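Long-range contacts in aminoglycoside phosphotransferase (Mycobacterium smegmatis, PDB 6EF6), which phosphorylates (S)-1-amino-2-propanol as the kinase of an aminoacetone utilization microcompartment: residues E140-D145 against L237-S242; A168-F173 against C256-Y261. All blocks are in the same frame, centred on the assembly; numbering follows the deposited sequence.

How the contacts relate
The segments of the two contacts alternate along the chain: 140-145 and 168-173 come first, then their partners 237-242 and 256-261. Between those partners lies Asp252, which binds a sodium ion together with Asp231 and also lines the benzoic acid pocket, so the later segments of the two contacts lie before and after this residue in the chain. They lie on opposite sides of the chain's centre, the centres of the two contacts 27 Å apart and their nearest atoms about 12 Å apart, without touching. In contact 1 the side chain of Leu238 is about 5 Å from benzoic acid. In contact 2 the side chain of Phe173 is about 10 Å from the bound (2R)-1-methoxypropan-2-amine.

Contact 1. Residues E140-D145 against L237-S242; sequences ESLTLD and LLVDSS
Leu142 and Leu237 form the tight part of this contact, where the branched ends of two leucines mesh: CD1 of Leu142 lies 3.6 Å from CD2 of Leu237. The other branch of Leu142 turns to the valine beyond, with CD2 3.7 Å from CG1 of Val239, the two side chains crossing at about a right angle. With CG anti to the carbonyl carbon (chi1 -66°) and chi2 -174°, the two methyls of Leu142 reach separate neighbours. Branched apolar residues suit this buried face, which Leu150 of helix 147-163 and Ile248 also cover. Next to it the backbones are joined by a single antiparallel bridge, in which Ser141 and Leu238 are the non-hydrogen-bonded pair, flanked by Leu142 N to Leu237 O and Val239 N to Glu140 O, both 3.0 Å. The loop before helix 147-163 thus borders one edge of the hairpin 237-239/248-250, which in protein-kinase-like folds follows the catalytic loop. Serine suits the partly exposed position 141 because its short hydroxyl can reach the carbonyl of the next residue (Ser141 OG to Leu142 O, 2.9 Å).

Toward solvent the contact is looser and polar. Glu140, extended with CG anti to the backbone N (chi1 -171°), lays its aliphatic part across Val239, CG to CG2 3.5 Å, and carries its carboxylate on to the turn. There a water donates to both OE1 of Glu140 and O of Val239. OE2 accepts from OG of Ser242, but Ser242 is poorly ordered and the bond so short that its exact geometry is doubtful.

Contact 2. Residues A168-F173 against C256-Y261; sequences AGFGRF and CGFGWY
Arg172 reaches over to Cys256 and grips its carbonyl oxygen side-on with two nitrogens, NE at 2.8 Å and NH2 at 2.9 Å from Cys256 O. The oxygen lies in the guanidinium plane, but the two donors meet it differently: NH2 comes in the carbonyl plane on a lone pair, whereas NE stands above that plane. Bends at chi2 (-70°) and chi3 (-60°) curl the arginine so that this edge faces Cys256. Arginine suits the place because its flat, multiply donating head can satisfy several carbonyls at once: NH2 also bonds Asp254 O, and NH1 bonds Glu80 O. Together these three carbonyls probably fix the rotation of the group.

Cys256, as heavily buried as Arg172, contributes its side chain too. Its short side chain puts the sulfur over one guanidinium face, with SG 3.5 Å from NE of Arg172. The next residue, Gly257, has no side chain to keep the two segments apart, and its CA comes within 3.3 Å of Phe173 O. That oxygen also accepts the backbone N-H of Phe258, at 3.0 Å from N to O.

Phe258 adds a broad apolar ring beside the Arg172 backbone. Arg172 O meets the ring edge in its plane, and CZ touches CE2 of Phe170 at 3.8 Å, at the edge of the Phe170 ring.

Sodium-binding Asp252, probably the DFG-type aspartate of this kinase-like family, precedes 256-258, which this contact ties to the loop between helices 147-163 and 177-180. Helix 78-94 packs against it through Ser83, Glu84 and Trp87, while Leu227 of strand 227-228 touches Phe170.

Contact 1. Residues E140-D145 against L237-S242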
loop_
_atom_site.group_PDB
_atom_site.type_symbol
_atom_site.label_atom_id
_atom_site.label_comp_id
_atom_site.label_asym_id
_atom_site.label_seq_id
_atom_site.Cartn_x
_atom_site.Cartn_y
_atom_site.Cartn_z
ATOM N N GLU A 140 9.861 10.503 8.783
ATOM C CA GLU A 140 8.897 10.623 9.862
ATOM C C GLU A 140 7.493 10.408 9.315
ATOM O O GLU A 140 7.074 11.069 8.352
ATOM C CB GLU A 140 9.001 11.967 10.575
ATOM C CG GLU A 140 8.152 12.043 11.831
ATOM C CD GLU A 140 8.335 13.348 12.589
ATOM O OE1 GLU A 140 9.236 14.135 12.223
ATOM O OE2 GLU A 140 7.573 13.582 13.551
ATOM N N SER A 141 6.785 9.474 9.932
ATOM C CA SER A 141 5.451 9.085 9.512
ATOM C C SER A 141 4.517 9.036 10.720
ATOM O O SER A 141 4.926 9.204 11.872
ATOM C CB SER A 141 5.469 7.686 8.877
ATOM O OG SER A 141 5.736 6.665 9.847
ATOM N N LEU A 142 3.235 8.798 10.457
ATOM C CA LEU A 142 2.326 8.450 11.540
ATOM C C LEU A 142 2.846 7.232 12.314
ATOM O O LEU A 142 3.579 6.391 11.789
ATOM C CB LEU A 142 0.953 8.120 10.953
ATOM C CG LEU A 142 0.191 9.273 10.285
ATOM C CD1 LEU A 142 -1.210 8.826 9.896
ATOM C CD2 LEU A 142 0.127 10.528 11.155
ATOM N N THR A 143 2.425 7.126 13.579
ATOM C CA THR A 143 2.870 6.085 14.501
ATOM C C THR A 143 1.661 5.298 14.985
ATOM O O THR A 143 0.517 5.565 14.614
ATOM C CB THR A 143 3.603 6.689 15.712
ATOM O OG1 THR A 143 2.660 7.366 16.564
ATOM C CG2 THR A 143 4.711 7.674 15.266
ATOM N N LEU A 144 1.920 4.361 15.878
ATOM C CA LEU A 144 0.843 3.580 16.459
ATOM C C LEU A 144 -0.141 4.417 17.266
ATOM O O LEU A 144 -1.204 3.902 17.619
ATOM C CB LEU A 144 1.411 2.450 17.326
ATOM C CG LEU A 144 2.321 1.475 16.615
ATOM C CD1 LEU A 144 2.963 0.497 17.595
ATOM C CD2 LEU A 144 1.582 0.663 15.579
ATOM N N ASP A 145 0.211 5.649 17.609
ATOM C CA ASP A 145 -0.689 6.577 18.268
ATOM C C ASP A 145 -1.648 7.264 17.322
ATOM O O ASP A 145 -2.463 8.077 17.787
ATOM C CB ASP A 145 0.118 7.674 18.991
ATOM C CG ASP A 145 1.013 7.140 20.132
ATOM O OD1 ASP A 145 0.653 6.127 20.711
ATOM O OD2 ASP A 145 2.030 7.782 20.428
ATOM N N LEU A 237 2.210 7.506 5.410
ATOM C CA LEU A 237 1.661 8.835 5.668
ATOM C C LEU A 237 2.754 9.617 6.373
ATOM O O LEU A 237 2.970 9.477 7.583
ATOM C CB LEU A 237 0.364 8.750 6.481
ATOM C CG LEU A 237 -0.902 8.490 5.628
ATOM C CD1 LEU A 237 -0.932 7.077 5.068
ATOM C CD2 LEU A 237 -2.164 8.783 6.421
ATOM N N LEU A 238 3.454 10.396 5.585
ATOM C CA LEU A 238 4.587 11.181 6.054
ATOM C C LEU A 238 4.117 12.475 6.706
ATOM O O LEU A 238 3.142 13.087 6.277
ATOM C CB LEU A 238 5.579 11.513 4.920
ATOM C CG LEU A 238 6.205 10.279 4.265
ATOM C CD1 LEU A 238 7.359 10.751 3.368
ATOM C CD2 LEU A 238 6.695 9.220 5.235
ATOM N N VAL A 239 4.816 12.912 7.756
ATOM C CA VAL A 239 4.386 14.088 8.511
ATOM C C VAL A 239 5.508 15.097 8.642
ATOM O O VAL A 239 6.681 14.738 8.704
ATOM C CB VAL A 239 3.866 13.729 9.916
ATOM C CG1 VAL A 239 2.697 12.844 9.812
ATOM C CG2 VAL A 239 4.963 13.065 10.721
ATOM N N ASP A 240 5.126 16.364 8.738
ATOM C CA ASP A 240 6.072 17.439 9.032
ATOM C C ASP A 240 6.139 17.793 10.515
ATOM O O ASP A 240 6.848 18.736 10.877
ATOM C CB ASP A 240 5.765 18.694 8.189
ATOM C CG ASP A 240 4.478 19.396 8.603
ATOM O OD1 ASP A 240 3.807 18.915 9.546
ATOM O OD2 ASP A 240 4.138 20.437 7.978
ATOM N N SER A 241 5.434 17.063 11.380
ATOM C CA SER A 241 5.508 17.273 12.824
ATOM C C SER A 241 5.206 15.950 13.513
ATOM O O SER A 241 4.472 15.118 12.978
ATOM C CB SER A 241 4.497 18.322 13.336
ATOM O OG SER A 241 4.519 19.529 12.584
ATOM N N SER A 242 5.771 15.759 14.709
ATOM C CA SER A 242 5.426 14.603 15.529
ATOM C C SER A 242 4.181 14.834 16.379
ATOM O O SER A 242 3.626 13.867 16.918
ATOM C CB SER A 242 6.598 14.211 16.445
ATOM O OG SER A 242 7.857 14.471 15.844
HETATM O O HOH W 1 8.981 15.645 10.010
#

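Contact 2. Residues A168-F173 against C256-Y261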
loop_
_atom_site.group_PDB
_atom_site.type_symbol
_atom_site.label_atom_id
_atom_site.label_comp_id
_atom_site.label_asym_id
_atom_site.label_seq_id
_atom_site.Cartn_x
_atom_site.Cartn_y
_atom_site.Cartn_z
ATOM N N ALA A 168 -10.912 8.637 -19.634
ATOM C CA ALA A 168 -10.891 7.640 -20.671
ATOM C C ALA A 168 -9.505 7.019 -20.696
ATOM O O ALA A 168 -8.488 7.716 -20.574
ATOM C CB ALA A 168 -11.223 8.249 -22.033
ATOM N N GLY A 169 -9.488 5.729 -20.856
ATOM C CA GLY A 169 -8.261 4.965 -20.899
ATOM C C GLY A 169 -7.616 4.675 -19.559
ATOM O O GLY A 169 -6.561 4.053 -19.543
ATOM N N PHE A 170 -8.221 5.076 -18.446
ATOM C CA PHE A 170 -7.683 4.726 -17.133
ATOM C C PHE A 170 -7.513 3.219 -17.032
ATOM O O PHE A 170 -8.388 2.451 -17.429
ATOM C CB PHE A 170 -8.669 5.159 -16.057
ATOM C CG PHE A 170 -8.150 5.013 -14.654
ATOM C CD1 PHE A 170 -7.479 6.064 -14.081
ATOM C CD2 PHE A 170 -8.407 3.887 -13.898
ATOM C CE1 PHE A 170 -6.982 5.965 -12.803
ATOM C CE2 PHE A 170 -7.933 3.799 -12.595
ATOM C CZ PHE A 170 -7.249 4.858 -12.063
ATOM N N GLY A 171 -6.386 2.787 -16.470
ATOM C CA GLY A 171 -6.103 1.383 -16.322
ATOM C C GLY A 171 -5.274 1.105 -15.089
ATOM O O GLY A 171 -4.151 1.614 -14.988
ATOM N N ARG A 172 -5.827 0.333 -14.162
ATOM C CA ARG A 172 -5.042 -0.160 -13.038
ATOM C C ARG A 172 -5.449 -1.601 -12.761
ATOM O O ARG A 172 -6.560 -2.011 -13.087
ATOM C CB ARG A 172 -5.242 0.632 -11.740
ATOM C CG ARG A 172 -4.778 2.068 -11.807
ATOM C CD ARG A 172 -3.258 2.195 -11.869
ATOM N NE ARG A 172 -2.613 1.605 -10.701
ATOM C CZ ARG A 172 -1.318 1.639 -10.432
ATOM N NH1 ARG A 172 -0.458 2.209 -11.254
ATOM N NH2 ARG A 172 -0.883 1.124 -9.330
ATOM N N PHE A 173 -4.549 -2.362 -12.164
ATOM C CA PHE A 173 -4.824 -3.748 -11.812
ATOM C C PHE A 173 -5.782 -3.854 -10.631
ATOM O O PHE A 173 -6.234 -2.850 -10.059
ATOM C CB PHE A 173 -3.524 -4.546 -11.649
ATOM C CG PHE A 173 -2.552 -4.054 -10.573
ATOM C CD1 PHE A 173 -2.921 -3.199 -9.536
ATOM C CD2 PHE A 173 -1.226 -4.481 -10.604
ATOM C CE1 PHE A 173 -2.005 -2.800 -8.589
ATOM C CE2 PHE A 173 -0.321 -4.085 -9.601
ATOM C CZ PHE A 173 -0.708 -3.259 -8.622
ATOM N N CYS A 256 -1.946 1.102 -6.104
ATOM C CA CYS A 256 -3.353 1.478 -6.187
ATOM C C CYS A 256 -4.047 0.734 -7.328
ATOM O O CYS A 256 -3.447 0.324 -8.317
ATOM C CB CYS A 256 -3.526 2.995 -6.330
ATOM S SG CYS A 256 -3.229 3.738 -7.970
ATOM N N GLY A 257 -5.344 0.502 -7.137
ATOM C CA GLY A 257 -6.116 -0.221 -8.149
ATOM C C GLY A 257 -7.465 -0.597 -7.571
ATOM O O GLY A 257 -7.916 0.021 -6.634
ATOM N N PHE A 258 -8.142 -1.524 -8.230
ATOM C CA PHE A 258 -9.518 -1.811 -7.855
ATOM C C PHE A 258 -9.520 -2.872 -6.795
ATOM O O PHE A 258 -8.827 -3.864 -6.929
ATOM C CB PHE A 258 -10.308 -2.184 -9.115
ATOM C CG PHE A 258 -10.371 -1.054 -10.085
ATOM C CD1 PHE A 258 -11.249 0.002 -9.886
ATOM C CD2 PHE A 258 -9.499 -1.003 -11.160
ATOM C CE1 PHE A 258 -11.302 1.059 -10.779
ATOM C CE2 PHE A 258 -9.543 0.084 -12.047
ATOM C CZ PHE A 258 -10.446 1.110 -11.831
ATOM N N GLY A 259 -10.305 -2.685 -5.760
ATOM C CA GLY A 259 -10.372 -3.637 -4.667
ATOM C C GLY A 259 -11.474 -3.262 -3.696
ATOM O O GLY A 259 -12.194 -2.295 -3.932
ATOM N N TRP A 260 -11.625 -4.040 -2.627
ATOM C CA TRP A 260 -12.604 -3.660 -1.609
ATOM C C TRP A 260 -12.160 -2.432 -0.850
ATOM O O TRP A 260 -11.023 -2.405 -0.359
ATOM C CB TRP A 260 -12.911 -4.824 -0.675
ATOM C CG TRP A 260 -13.662 -5.954 -1.324
ATOM C CD1 TRP A 260 -15.016 -6.010 -1.522
ATOM C CD2 TRP A 260 -13.137 -7.145 -1.926
ATOM N NE1 TRP A 260 -15.367 -7.146 -2.178
ATOM C CE2 TRP A 260 -14.237 -7.876 -2.431
ATOM C CE3 TRP A 260 -11.848 -7.704 -2.016
ATOM C CZ2 TRP A 260 -14.103 -9.083 -3.094
ATOM C CZ3 TRP A 260 -11.729 -8.920 -2.698
ATOM C CH2 TRP A 260 -12.852 -9.607 -3.175
ATOM N N TYR A 261 -13.059 -1.459 -0.681
ATOM C CA TYR A 261 -12.681 -0.267 0.083
ATOM C C TYR A 261 -12.065 -0.623 1.435
ATOM O O TYR A 261 -11.038 -0.060 1.834
ATOM C CB TYR A 261 -13.871 0.693 0.254
ATOM C CG TYR A 261 -14.286 1.357 -1.034
ATOM C CD1 TYR A 261 -13.435 2.180 -1.722
ATOM C CD2 TYR A 261 -15.505 1.111 -1.590
ATOM C CE1 TYR A 261 -13.830 2.782 -2.936
ATOM C CE2 TYR A 261 -15.911 1.687 -2.783
ATOM C CZ TYR A 261 -15.031 2.505 -3.459
ATOM O OH TYR A 261 -15.462 3.091 -4.657
#